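Local coordinates for trigger factor (Thermotoga maritima, PDB 2NSA), which probably takes part in protein export, keeping newly made proteins in an open conformation as a chaperone, and acts as a peptidyl-prolyl cis-trans isomerase, at residues L13-K18 against R30-E35; E99-E104 against R153-L158; E112-E117 against W148-R153. All coordinates share one frame; numbering follows the deposited sequence.

This chain is the C-terminal part of trigger factor, the part with chaperone activity of its own. The prolyl isomerase site belongs to the middle domain. Contacts 2 and 3 both use helix 140-160 and share Arg-153. Their centres lie about 12 Å apart. Lys-154 NZ joins them through a salt bridge to Glu-113 OE2 at 2.6 Å. Contact 1 is centred about 17 Å from contact 2 and about 24 Å from contact 3. It reaches contact 2 by a salt bridge from Arg-30 NE to Asp-157 OD1 at 2.9 Å. Sulfate, probably from the crystallisation liquor, lies at the side chain of Glu-117 and forms a salt bridge with Arg-153 NH1.

Contact 1: residues L13-K18 against R30-E35; sequences LKKEGK and REQLLE
Leu-13 meets Gln-32 and Leu-33 where the loop after helix 6-12 passes helix 25-36. Both belong to the all-helical C-terminal domain of trigger factor. The contact is small, with 143 Å² buried in total, and no hydrogen bond crosses it.

The apolar part is a leucine pair. Leu-13 CD1 lies 3.9 Å from Leu-33 CD1, and the two side chains cross at about a right angle. The methyl groups meet at their ends, while the backbones stay apart: the Leu-13 and Leu-33 CA atoms are 7.9 Å from each other. Both residues are buried. Leu-33 also packs on Leu-156 and Leu-160 of helix 140-160, and Leu-13 on Met-29, so the pair extends a larger apolar layer.

The mixed part involves Gln-32, which is exposed. Its CG stands anti to the backbone N (chi1 -176°), and the chain beyond runs out straight alongside Leu-13. The two side chains slide past each other in opposite directions. The other methyl of Leu-13, CD2, touches both the aliphatic stem and the amide: it is 3.8 Å from Gln-32 CG and 3.3 Å from Gln-32 OE1. The second of these is a van der Waals contact.

The polar part is held mainly by the loop itself. The Lys-15 backbone N bonds His-165 ND1 of the C-terminal purification tag. The Lys-15 side chain folds back toward Leu-13. Lys-15 NZ is 4.4 Å from Gln-32 OE1, too far for a hydrogen bond, though a weak attraction is likely. The ammonium group bonds the loop backbone: Lys-15 NZ to Leu-13 O at 2.8 Å, from above the carbonyl plane and 52° out of it.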
loop_
_atom_site.group_PDB
_atom_site.type_symbol
_atom_site.label_atom_id
_atom_site.label_comp_id
_atom_site.label_asym_id
_atom_site.label_seq_id
_atom_site.Cartn_x
_atom_site.Cartn_y
_atom_site.Cartn_z
ATOM N N LEU A 13 11.588 -5.536 13.057
ATOM C CA LEU A 13 11.313 -6.553 12.049
ATOM C C LEU A 13 12.392 -7.630 11.982
ATOM O O LEU A 13 12.272 -8.585 11.215
ATOM C CB LEU A 13 11.165 -5.899 10.673
ATOM C CG LEU A 13 10.054 -4.858 10.504
ATOM C CD1 LEU A 13 10.128 -4.263 9.110
ATOM C CD2 LEU A 13 8.695 -5.507 10.734
ATOM N N LYS A 14 13.441 -7.477 12.783
ATOM C CA LYS A 14 14.526 -8.450 12.791
ATOM C C LYS A 14 14.077 -9.822 13.273
ATOM O O LYS A 14 13.322 -9.939 14.236
ATOM C CB LYS A 14 15.680 -7.966 13.670
ATOM C CG LYS A 14 16.482 -6.830 13.077
ATOM C CD LYS A 14 17.679 -6.503 13.955
ATOM C CE LYS A 14 18.529 -5.398 13.348
ATOM N NZ LYS A 14 19.725 -5.098 14.184
ATOM N N LYS A 15 14.545 -10.855 12.583
ATOM C CA LYS A 15 14.220 -12.229 12.935
ATOM C C LYS A 15 15.500 -12.936 13.352
ATOM O O LYS A 15 16.599 -12.440 13.106
ATOM C CB LYS A 15 13.586 -12.951 11.746
ATOM C CG LYS A 15 12.272 -12.341 11.283
ATOM C CD LYS A 15 11.226 -12.385 12.386
ATOM C CE LYS A 15 9.912 -11.759 11.942
ATOM N NZ LYS A 15 10.042 -10.296 11.672
ATOM N N GLU A 16 15.360 -14.097 13.978
ATOM C CA GLU A 16 16.521 -14.849 14.434
ATOM C C GLU A 16 16.364 -16.332 14.125
ATOM O O GLU A 16 15.270 -16.883 14.220
ATOM C CB GLU A 16 16.708 -14.637 15.942
ATOM C CG GLU A 16 17.961 -15.270 16.539
ATOM C CD GLU A 16 18.332 -14.662 17.887
ATOM O OE1 GLU A 16 17.495 -14.700 18.814
ATOM O OE2 GLU A 16 19.461 -14.143 18.015
ATOM N N GLY A 17 17.460 -16.966 13.730
ATOM C CA GLY A 17 17.436 -18.385 13.428
ATOM C C GLY A 17 16.562 -18.872 12.281
ATOM O O GLY A 17 16.446 -18.232 11.234
ATOM N N LYS A 18 15.936 -20.024 12.508
ATOM C CA LYS A 18 15.084 -20.697 11.532
ATOM C C LYS A 18 13.907 -19.915 10.958
ATOM O O LYS A 18 13.584 -20.063 9.779
ATOM C CB LYS A 18 14.562 -22.008 12.133
ATOM C CG LYS A 18 15.587 -22.739 12.986
ATOM C CD LYS A 18 16.863 -23.026 12.212
ATOM C CE LYS A 18 17.980 -23.441 13.152
ATOM N NZ LYS A 18 18.299 -22.351 14.117
ATOM N N ARG A 30 6.042 -7.609 4.150
ATOM C CA ARG A 30 5.455 -6.417 3.547
ATOM C C ARG A 30 4.251 -5.961 4.354
ATOM O O ARG A 30 4.078 -4.770 4.608
ATOM C CB ARG A 30 5.023 -6.693 2.105
ATOM C CG ARG A 30 6.169 -6.810 1.126
ATOM C CD ARG A 30 5.686 -7.320 -0.216
ATOM N NE ARG A 30 6.774 -7.938 -0.968
ATOM C CZ ARG A 30 6.600 -8.788 -1.975
ATOM N NH1 ARG A 30 5.374 -9.123 -2.360
ATOM N NH2 ARG A 30 7.651 -9.320 -2.585
ATOM N N GLU A 31 3.425 -6.917 4.761
ATOM C CA GLU A 31 2.227 -6.618 5.532
ATOM C C GLU A 31 2.536 -5.862 6.826
ATOM O O GLU A 31 1.967 -4.800 7.076
ATOM C CB GLU A 31 1.477 -7.914 5.851
ATOM C CG GLU A 31 0.056 -7.714 6.343
ATOM C CD GLU A 31 -0.663 -9.028 6.598
ATOM O OE1 GLU A 31 -0.631 -9.907 5.710
ATOM O OE2 GLU A 31 -1.269 -9.180 7.682
ATOM N N GLN A 32 3.435 -6.397 7.648
ATOM C CA GLN A 32 3.772 -5.736 8.904
ATOM C C GLN A 32 4.486 -4.413 8.657
ATOM O O GLN A 32 4.309 -3.452 9.408
ATOM C CB GLN A 32 4.644 -6.646 9.780
ATOM C CG GLN A 32 4.953 -6.055 11.152
ATOM C CD GLN A 32 5.527 -7.074 12.124
ATOM O OE1 GLN A 32 6.558 -7.693 11.860
ATOM N NE2 GLN A 32 4.855 -7.250 13.259
ATOM N N LEU A 33 5.294 -4.364 7.604
ATOM C CA LEU A 33 6.015 -3.145 7.266
ATOM C C LEU A 33 5.013 -2.044 6.934
ATOM O O LEU A 33 5.096 -0.934 7.461
ATOM C CB LEU A 33 6.940 -3.391 6.072
ATOM C CG LEU A 33 7.750 -2.190 5.581
ATOM C CD1 LEU A 33 8.556 -1.598 6.723
ATOM C CD2 LEU A 33 8.658 -2.637 4.445
ATOM N N LEU A 34 4.055 -2.362 6.068
ATOM C CA LEU A 34 3.031 -1.402 5.668
ATOM C C LEU A 34 2.179 -0.950 6.846
ATOM O O LEU A 34 1.788 0.213 6.937
ATOM C CB LEU A 34 2.116 -2.009 4.600
ATOM C CG LEU A 34 2.667 -2.154 3.185
ATOM C CD1 LEU A 34 1.647 -2.875 2.317
ATOM C CD2 LEU A 34 2.988 -0.779 2.611
ATOM N N GLU A 35 1.885 -1.878 7.747
ATOM C CA GLU A 35 1.067 -1.568 8.906
ATOM C C GLU A 35 1.732 -0.597 9.873
ATOM O O GLU A 35 1.060 0.224 10.497
ATOM C CB GLU A 35 0.709 -2.859 9.642
ATOM C CG GLU A 35 -0.141 -2.651 10.877
ATOM C CD GLU A 35 -0.506 -3.956 11.558
ATOM O OE1 GLU A 35 -1.222 -3.911 12.581
ATOM O OE2 GLU A 35 -0.079 -5.026 11.068
#

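Contact 2: residues E99-E104 against R153-L158; sequences EVLAQE and RKVLDL
Val-155 puts one methyl group against each of two neighbouring residues, Leu-101 and Ala-102. Its CG2 lies 3.7 Å from Ala-102 CB and 3.9 Å from Ala-102 CA. Its CG1 lies 3.8 Å from Leu-101 CB. The valine thus straddles this turn of helix 77-105, touching it close to the backbone. Leu-101 takes part through CB, at the root of its side chain.

The first torsion of Val-155 sets which methyl faces which residue. With chi1 at 172°, CG1 stands anti to the backbone N of Val-155, and CG2 stands anti to its carbonyl carbon. The two branches spread apart, and each finds its own partner.

The small side chain of Ala-102 is consistent with the close approach of the helices: the Ala-102 and Val-155 CA atoms are 6.1 Å apart. All three residues are buried, and Val-155 accounts for 62 Å² of the 113 Å² covered. No hydrogen bond crosses between the segments. The meeting is apolar throughout.

The next shell repeats the pattern along helix 140-160. Leu-151, one turn before Val-155, packs on Ala-102, and Leu-159, one turn after it, packs on Leu-101. Lys-154, at the flank, bonds the backbone O of Ser-108, which ties helix 140-160 to the loop following helix 77-105. At this level helix 140-160 lies between helix 77-105 and helix 25-36, with Val-155 turned to the first and Leu-156 on the side of the second.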
loop_
_atom_site.group_PDB
_atom_site.type_symbol
_atom_site.label_atom_id
_atom_site.label_comp_id
_atom_site.label_asym_id
_atom_site.label_seq_id
_atom_site.Cartn_x
_atom_site.Cartn_y
_atom_site.Cartn_z
ATOM N N GLU A 99 6.327 7.460 -0.844
ATOM C CA GLU A 99 6.754 8.400 -1.880
ATOM C C GLU A 99 8.083 9.054 -1.497
ATOM O O GLU A 99 8.998 9.155 -2.325
ATOM C CB GLU A 99 5.673 9.463 -2.112
ATOM C CG GLU A 99 5.893 10.260 -3.382
ATOM C CD GLU A 99 4.651 11.022 -3.816
ATOM O OE1 GLU A 99 3.711 10.398 -4.368
ATOM O OE2 GLU A 99 4.618 12.245 -3.596
ATOM N N VAL A 100 8.199 9.470 -0.240
ATOM C CA VAL A 100 9.429 10.096 0.233
ATOM C C VAL A 100 10.591 9.110 0.211
ATOM O O VAL A 100 11.701 9.481 -0.172
ATOM C CB VAL A 100 9.275 10.662 1.659
ATOM C CG1 VAL A 100 10.638 11.100 2.204
ATOM C CG2 VAL A 100 8.341 11.865 1.632
ATOM N N LEU A 101 10.358 7.868 0.624
ATOM C CA LEU A 101 11.451 6.898 0.605
ATOM C C LEU A 101 11.889 6.637 -0.832
ATOM O O LEU A 101 13.080 6.451 -1.096
ATOM C CB LEU A 101 11.045 5.585 1.287
ATOM C CG LEU A 101 10.904 5.719 2.810
ATOM C CD1 LEU A 101 10.270 4.468 3.401
ATOM C CD2 LEU A 101 12.283 5.965 3.422
ATOM N N ALA A 102 10.949 6.640 -1.771
ATOM C CA ALA A 102 11.324 6.404 -3.162
ATOM C C ALA A 102 12.231 7.538 -3.619
ATOM O O ALA A 102 13.234 7.306 -4.294
ATOM C CB ALA A 102 10.090 6.317 -4.054
ATOM N N GLN A 103 11.892 8.767 -3.247
ATOM C CA GLN A 103 12.719 9.904 -3.638
ATOM C C GLN A 103 14.076 9.836 -2.945
ATOM O O GLN A 103 15.109 10.077 -3.571
ATOM C CB GLN A 103 12.020 11.221 -3.291
ATOM C CG GLN A 103 10.650 11.342 -3.922
ATOM C CD GLN A 103 9.865 12.517 -3.394
ATOM O OE1 GLN A 103 10.151 13.035 -2.321
ATOM N NE2 GLN A 103 8.849 12.933 -4.143
ATOM N N GLU A 104 14.090 9.497 -1.661
ATOM C CA GLU A 104 15.355 9.423 -0.942
ATOM C C GLU A 104 16.258 8.308 -1.446
ATOM O O GLU A 104 17.483 8.428 -1.393
ATOM C CB GLU A 104 15.116 9.252 0.556
ATOM C CG GLU A 104 14.439 10.452 1.183
ATOM C CD GLU A 104 14.260 10.308 2.672
ATOM O OE1 GLU A 104 14.253 9.164 3.167
ATOM O OE2 GLU A 104 14.112 11.347 3.345
ATOM N N ARG A 153 5.969 -1.406 -4.443
ATOM C CA ARG A 153 6.524 -2.744 -4.264
ATOM C C ARG A 153 8.046 -2.696 -4.185
ATOM O O ARG A 153 8.650 -3.379 -3.358
ATOM C CB ARG A 153 6.103 -3.682 -5.405
ATOM C CG ARG A 153 6.661 -5.098 -5.262
ATOM C CD ARG A 153 6.300 -5.721 -3.910
ATOM N NE ARG A 153 4.899 -6.122 -3.812
ATOM C CZ ARG A 153 4.355 -7.135 -4.482
ATOM N NH1 ARG A 153 5.094 -7.863 -5.311
ATOM N NH2 ARG A 153 3.072 -7.431 -4.311
ATOM N N LYS A 154 8.668 -1.881 -5.029
ATOM C CA LYS A 154 10.120 -1.786 -5.016
ATOM C C LYS A 154 10.627 -1.175 -3.714
ATOM O O LYS A 154 11.610 -1.645 -3.147
ATOM C CB LYS A 154 10.600 -0.986 -6.230
ATOM C CG LYS A 154 10.355 -1.749 -7.525
ATOM C CD LYS A 154 10.326 -0.866 -8.753
ATOM C CE LYS A 154 11.655 -0.208 -8.994
ATOM N NZ LYS A 154 11.694 0.428 -10.339
ATOM N N VAL A 155 9.947 -0.145 -3.224
ATOM C CA VAL A 155 10.362 0.481 -1.980
ATOM C C VAL A 155 10.216 -0.496 -0.816
ATOM O O VAL A 155 11.127 -0.631 0.002
ATOM C CB VAL A 155 9.552 1.770 -1.701
ATOM C CG1 VAL A 155 9.867 2.306 -0.305
ATOM C CG2 VAL A 155 9.896 2.822 -2.748
ATOM N N LEU A 156 9.085 -1.192 -0.741
ATOM C CA LEU A 156 8.893 -2.149 0.346
ATOM C C LEU A 156 9.938 -3.266 0.305
ATOM O O LEU A 156 10.514 -3.617 1.337
ATOM C CB LEU A 156 7.492 -2.757 0.287
ATOM C CG LEU A 156 6.363 -1.741 0.486
ATOM C CD1 LEU A 156 5.040 -2.451 0.236
ATOM C CD2 LEU A 156 6.407 -1.141 1.885
ATOM N N ASP A 157 10.189 -3.816 -0.882
ATOM C CA ASP A 157 11.171 -4.894 -1.015
ATOM C C ASP A 157 12.559 -4.433 -0.579
ATOM O O ASP A 157 13.270 -5.159 0.119
ATOM C CB ASP A 157 11.211 -5.412 -2.452
ATOM C CG ASP A 157 10.007 -6.281 -2.796
ATOM O OD1 ASP A 157 9.203 -6.572 -1.890
ATOM O OD2 ASP A 157 9.873 -6.679 -3.969
ATOM N N LEU A 158 12.949 -3.230 -0.989
ATOM C CA LEU A 158 14.257 -2.701 -0.606
ATOM C C LEU A 158 14.372 -2.559 0.908
ATOM O O LEU A 158 15.402 -2.900 1.495
ATOM C CB LEU A 158 14.504 -1.344 -1.269
ATOM C CG LEU A 158 14.881 -1.364 -2.750
ATOM C CD1 LEU A 158 14.795 0.048 -3.321
ATOM C CD2 LEU A 158 16.296 -1.920 -2.910
#

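Contact 3: residues E112-E117 against W148-R153; sequences EELEKE and WAILKR
Ile-150 has CG1 anti to its carbonyl carbon (chi1 -62°) and an extended chain beyond, which carries CD1 out to Glu-113, Leu-114 and Glu-117. Glu-117 leaves its backbone with CG anti to N and then bends at chi2 (68°), which brings OE1 of its carboxylate against Ile-150 CG1. This is a near-perpendicular helix crossing in the all-helical C-terminal domain: segments 112-117 and 148-153, on helices 111-125 and 140-160, cross at 102°, with axes 10.6 Å apart.

Ile-150 is the centre, with 103 Å² of its surface covered. Its CD1 sits 3.7 Å from Glu-113 O, a backbone atom, and 3.7 Å from Glu-117 CB. Leu-114 CD2 reaches the same methyl group at 4.0 Å, and these two side chains cross obliquely. Leu-114 also packs on Leu-146, one turn earlier on helix 140-160.

A glycine in place of Glu-117 would probably open a gap over Ile-150 CG1 and CD1. The Glu-117 side chain also lies about 3 Å from a bound sulfate, probably from the crystallisation liquor. Glu-117 OE1 lies 3.6 Å from Ile-150 CG1.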
loop_
_atom_site.group_PDB
_atom_site.type_symbol
_atom_site.label_atom_id
_atom_site.label_comp_id
_atom_site.label_asym_id
_atom_site.label_seq_id
_atom_site.Cartn_x
_atom_site.Cartn_y
_atom_site.Cartn_z
ATOM N N GLU A 112 9.383 0.644 -19.621
ATOM C CA GLU A 112 9.746 -0.751 -19.779
ATOM C C GLU A 112 9.121 -1.542 -18.630
ATOM O O GLU A 112 8.562 -2.623 -18.829
ATOM C CB GLU A 112 11.269 -0.878 -19.759
ATOM C CG GLU A 112 11.808 -2.150 -20.372
ATOM C CD GLU A 112 11.420 -3.379 -19.590
ATOM O OE1 GLU A 112 11.799 -3.467 -18.400
ATOM O OE2 GLU A 112 10.734 -4.255 -20.163
ATOM N N GLU A 113 9.206 -0.989 -17.426
ATOM C CA GLU A 113 8.647 -1.646 -16.253
ATOM C C GLU A 113 7.126 -1.655 -16.302
ATOM O O GLU A 113 6.498 -2.631 -15.903
ATOM C CB GLU A 113 9.129 -0.950 -14.982
ATOM C CG GLU A 113 10.614 -1.109 -14.742
ATOM C CD GLU A 113 11.080 -0.365 -13.520
ATOM O OE1 GLU A 113 11.072 0.882 -13.552
ATOM O OE2 GLU A 113 11.447 -1.026 -12.524
ATOM N N LEU A 114 6.543 -0.563 -16.788
ATOM C CA LEU A 114 5.095 -0.464 -16.904
ATOM C C LEU A 114 4.608 -1.512 -17.896
ATOM O O LEU A 114 3.620 -2.204 -17.658
ATOM C CB LEU A 114 4.689 0.932 -17.388
ATOM C CG LEU A 114 4.815 2.093 -16.398
ATOM C CD1 LEU A 114 4.517 3.413 -17.104
ATOM C CD2 LEU A 114 3.835 1.879 -15.247
ATOM N N GLU A 115 5.316 -1.625 -19.015
ATOM C CA GLU A 115 4.958 -2.587 -20.045
ATOM C C GLU A 115 5.027 -4.020 -19.529
ATOM O O GLU A 115 4.125 -4.814 -19.782
ATOM C CB GLU A 115 5.879 -2.420 -21.250
ATOM C CG GLU A 115 5.538 -1.222 -22.111
ATOM C CD GLU A 115 6.619 -0.917 -23.121
ATOM O OE1 GLU A 115 7.213 -1.876 -23.656
ATOM O OE2 GLU A 115 6.870 0.279 -23.384
ATOM N N LYS A 116 6.097 -4.346 -18.810
ATOM C CA LYS A 116 6.262 -5.690 -18.256
ATOM C C LYS A 116 5.143 -6.030 -17.280
ATOM O O LYS A 116 4.603 -7.138 -17.294
ATOM C CB LYS A 116 7.600 -5.822 -17.523
ATOM C CG LYS A 116 8.822 -5.968 -18.416
ATOM C CD LYS A 116 10.052 -6.294 -17.569
ATOM C CE LYS A 116 11.284 -6.568 -18.415
ATOM N NZ LYS A 116 12.457 -6.934 -17.569
ATOM N N GLU A 117 4.797 -5.075 -16.427
ATOM C CA GLU A 117 3.747 -5.308 -15.451
ATOM C C GLU A 117 2.402 -5.503 -16.141
ATOM O O GLU A 117 1.606 -6.349 -15.743
ATOM C CB GLU A 117 3.655 -4.137 -14.474
ATOM C CG GLU A 117 3.001 -4.517 -13.169
ATOM C CD GLU A 117 3.860 -5.478 -12.378
ATOM O OE1 GLU A 117 4.916 -5.045 -11.873
ATOM O OE2 GLU A 117 3.491 -6.662 -12.274
ATOM N N TRP A 148 2.442 3.542 -9.536
ATOM C CA TRP A 148 2.509 3.572 -8.081
ATOM C C TRP A 148 2.645 2.172 -7.502
ATOM O O TRP A 148 3.432 1.950 -6.582
ATOM C CB TRP A 148 1.269 4.241 -7.497
ATOM C CG TRP A 148 1.228 4.155 -6.001
ATOM C CD1 TRP A 148 0.414 3.362 -5.248
ATOM C CD2 TRP A 148 2.036 4.894 -5.080
ATOM N NE1 TRP A 148 0.658 3.563 -3.910
ATOM C CE2 TRP A 148 1.649 4.500 -3.777
ATOM C CE3 TRP A 148 3.047 5.853 -5.227
ATOM C CZ2 TRP A 148 2.238 5.031 -2.625
ATOM C CZ3 TRP A 148 3.633 6.383 -4.082
ATOM C CH2 TRP A 148 3.223 5.968 -2.795
ATOM N N ALA A 149 1.870 1.227 -8.026
ATOM C CA ALA A 149 1.945 -0.147 -7.533
ATOM C C ALA A 149 3.366 -0.682 -7.645
ATOM O O ALA A 149 3.879 -1.309 -6.718
ATOM C CB ALA A 149 0.999 -1.043 -8.311
ATOM N N ILE A 150 3.994 -0.443 -8.793
ATOM C CA ILE A 150 5.362 -0.906 -9.009
ATOM C C ILE A 150 6.344 -0.211 -8.070
ATOM O O ILE A 150 7.187 -0.865 -7.448
ATOM C CB ILE A 150 5.810 -0.669 -10.464
ATOM C CG1 ILE A 150 4.913 -1.471 -11.420
ATOM C CG2 ILE A 150 7.274 -1.080 -10.622
ATOM C CD1 ILE A 150 5.119 -1.110 -12.885
ATOM N N LEU A 151 6.226 1.111 -7.961
ATOM C CA LEU A 151 7.109 1.901 -7.105
ATOM C C LEU A 151 7.026 1.457 -5.649
ATOM O O LEU A 151 8.047 1.262 -4.988
ATOM C CB LEU A 151 6.744 3.387 -7.203
ATOM C CG LEU A 151 7.666 4.361 -6.477
ATOM C CD1 LEU A 151 8.962 4.503 -7.289
ATOM C CD2 LEU A 151 6.998 5.720 -6.354
ATOM N N LYS A 152 5.801 1.316 -5.154
ATOM C CA LYS A 152 5.553 0.900 -3.783
ATOM C C LYS A 152 6.154 -0.473 -3.513
ATOM O O LYS A 152 6.791 -0.680 -2.479
ATOM C CB LYS A 152 4.044 0.884 -3.534
ATOM C CG LYS A 152 3.618 0.364 -2.185
ATOM C CD LYS A 152 2.112 0.536 -2.042
ATOM C CE LYS A 152 1.614 0.093 -0.693
ATOM N NZ LYS A 152 0.123 0.150 -0.660
ATOM N N ARG A 153 5.969 -1.406 -4.443
ATOM C CA ARG A 153 6.524 -2.744 -4.264
ATOM C C ARG A 153 8.046 -2.696 -4.185
ATOM O O ARG A 153 8.650 -3.379 -3.358
ATOM C CB ARG A 153 6.103 -3.682 -5.405
ATOM C CG ARG A 153 6.661 -5.098 -5.262
ATOM C CD ARG A 153 6.300 -5.721 -3.910
ATOM N NE ARG A 153 4.899 -6.122 -3.812
ATOM C CZ ARG A 153 4.355 -7.135 -4.482
ATOM N NH1 ARG A 153 5.094 -7.863 -5.311
ATOM N NH2 ARG A 153 3.072 -7.431 -4.311
#